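Local atomic coordinates of putative hexulose 6 phosphate synthase (Salmonella typhimurium, PDB entry 3F4W), a protein that belongs to the HUMPS family and folds as a TIM barrel, two copies of which assemble into a dimer. Residues V133-T137 with D138-A142. Numbering follows the deposited sequence.
Sequences VHTGT and DQQAA. With MLI (malonate ion), chain C.
Gln140 reaches back along its own chain to Thr135, showing how the first turn of a helix can secure the loop that leads into it. Its CB rests 3.6 Å from Gly136 O, the N-cap carbonyl, which also accepts a hydrogen bond from Gln140 N at 2.8 Å. With CG beside the backbone N (chi1 -60°), CG comes within 3.0 Å of Gly136 O, obliquely out of the carbonyl plane. CD is still 3.6 Å from that oxygen, and NE2 is the amide end that bonds. It donates to Thr135 O at 2.8 Å (160°), close to the amide plane. A more bent bond (135°) runs from NE2 to malonate O7 at 2.7 Å. In this crystal the two acceptors probably fix the amide's rotation, though the malonate probably came from the crystallisation liquor. His134 NE2 donates to malonate O6 at 2.9 Å, while its ND1 is held by Asp109. Gln139 makes the complementary reach: a lone pair of its OE1 accepts the N-H of Gly136 N at 3.1 Å, and its NE2 bonds Asp88 of the second subunit. The turn thus joins strand 130-134, parallel between strands 105-109 and 161-165, to helix 137-141, with the second subunit against Thr137 and Asp138, at the barrel mouth where the backbone N atoms of Gly167 and Ser188 also hydrogen-bond the malonate.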
loop_
_atom_site.group_PDB
_atom_site.type_symbol
_atom_site.label_atom_id
_atom_site.label_comp_id
_atom_site.label_asym_id
_atom_site.label_seq_id
_atom_site.Cartn_x
_atom_site.Cartn_y
_atom_site.Cartn_z
ATOM N N VAL A 133 12.456 3.235 10.225
ATOM C CA VAL A 133 11.606 4.205 10.893
ATOM C C VAL A 133 11.266 5.247 9.842
ATOM O O VAL A 133 12.117 5.633 9.040
ATOM C CB VAL A 133 12.269 4.854 12.137
ATOM C CG1 VAL A 133 13.439 4.014 12.628
ATOM C CG2 VAL A 133 12.699 6.277 11.847
ATOM N N HIS A 134 10.013 5.680 9.827
ATOM C CA HIS A 134 9.521 6.500 8.736
ATOM C C HIS A 134 8.402 7.433 9.172
ATOM O O HIS A 134 7.320 6.990 9.550
ATOM C CB HIS A 134 9.031 5.595 7.601
ATOM C CG HIS A 134 8.735 6.324 6.330
ATOM N ND1 HIS A 134 8.074 5.735 5.274
ATOM C CD2 HIS A 134 9.004 7.594 5.945
ATOM C CE1 HIS A 134 7.957 6.608 4.289
ATOM N NE2 HIS A 134 8.510 7.744 4.673
ATOM N N THR A 135 8.681 8.727 9.128
ATOM C CA THR A 135 7.639 9.731 9.239
ATOM C C THR A 135 7.229 10.080 7.815
ATOM O O THR A 135 8.039 10.584 7.036
ATOM C CB THR A 135 8.151 10.980 9.974
ATOM O OG1 THR A 135 8.485 10.629 11.320
ATOM C CG2 THR A 135 7.095 12.076 9.988
ATOM N N GLY A 136 5.979 9.786 7.470
ATOM C CA GLY A 136 5.509 9.929 6.103
ATOM C C GLY A 136 5.466 11.368 5.634
ATOM O O GLY A 136 5.550 12.292 6.441
ATOM N N THR A 137 5.326 11.557 4.325
ATOM C CA THR A 137 5.315 12.896 3.749
ATOM C C THR A 137 4.113 13.719 4.222
ATOM O O THR A 137 4.228 14.926 4.418
ATOM C CB THR A 137 5.379 12.867 2.207
ATOM O OG1 THR A 137 4.291 12.090 1.693
ATOM C CG2 THR A 137 6.705 12.264 1.730
ATOM N N ASP A 138 2.962 13.076 4.409
ATOM C CA ASP A 138 1.797 13.776 4.949
ATOM C C ASP A 138 2.072 14.229 6.385
ATOM O O ASP A 138 1.719 15.343 6.786
ATOM C CB ASP A 138 0.546 12.891 4.904
ATOM C CG ASP A 138 0.132 12.535 3.490
ATOM O OD1 ASP A 138 0.511 13.261 2.549
ATOM O OD2 ASP A 138 -0.578 11.526 3.315
ATOM N N GLN A 139 2.707 13.362 7.164
ATOM C CA GLN A 139 3.079 13.723 8.526
ATOM C C GLN A 139 4.117 14.846 8.552
ATOM O O GLN A 139 4.036 15.750 9.381
ATOM C CB GLN A 139 3.568 12.496 9.299
ATOM C CG GLN A 139 2.465 11.505 9.615
ATOM C CD GLN A 139 2.991 10.221 10.226
ATOM O OE1 GLN A 139 4.052 9.730 9.848
ATOM N NE2 GLN A 139 2.246 9.672 11.181
ATOM N N GLN A 140 5.085 14.792 7.642
ATOM C CA GLN A 140 6.084 15.856 7.534
ATOM C C GLN A 140 5.432 17.204 7.246
ATOM O O GLN A 140 5.868 18.234 7.756
ATOM C CB GLN A 140 7.089 15.549 6.427
ATOM C CG GLN A 140 7.863 14.261 6.614
ATOM C CD GLN A 140 8.584 13.857 5.349
ATOM O OE1 GLN A 140 9.088 14.704 4.615
ATOM N NE2 GLN A 140 8.625 12.558 5.077
ATOM N N ALA A 141 4.399 17.194 6.411
ATOM C CA ALA A 141 3.699 18.425 6.067
ATOM C C ALA A 141 3.130 19.070 7.321
ATOM O O ALA A 141 2.933 20.285 7.372
ATOM C CB ALA A 141 2.596 18.146 5.064
ATOM N N ALA A 142 2.875 18.249 8.334
ATOM C CA ALA A 142 2.340 18.740 9.600
ATOM C C ALA A 142 3.451 19.032 10.614
ATOM O O ALA A 142 3.188 19.229 11.803
ATOM C CB ALA A 142 1.319 17.749 10.171
HETATM C C1 MLI C . 11.367 10.528 1.760
HETATM C C2 MLI C . 10.375 10.365 2.879
HETATM C C3 MLI C . 11.532 12.008 1.524
HETATM O O6 MLI C . 9.339 9.743 2.709
HETATM O O7 MLI C . 10.496 11.075 3.862
HETATM O O8 MLI C . 12.476 12.588 2.047
HETATM O O9 MLI C . 10.917 12.547 0.614
HETATM O O HOH W 1 5.072 7.480 11.419
#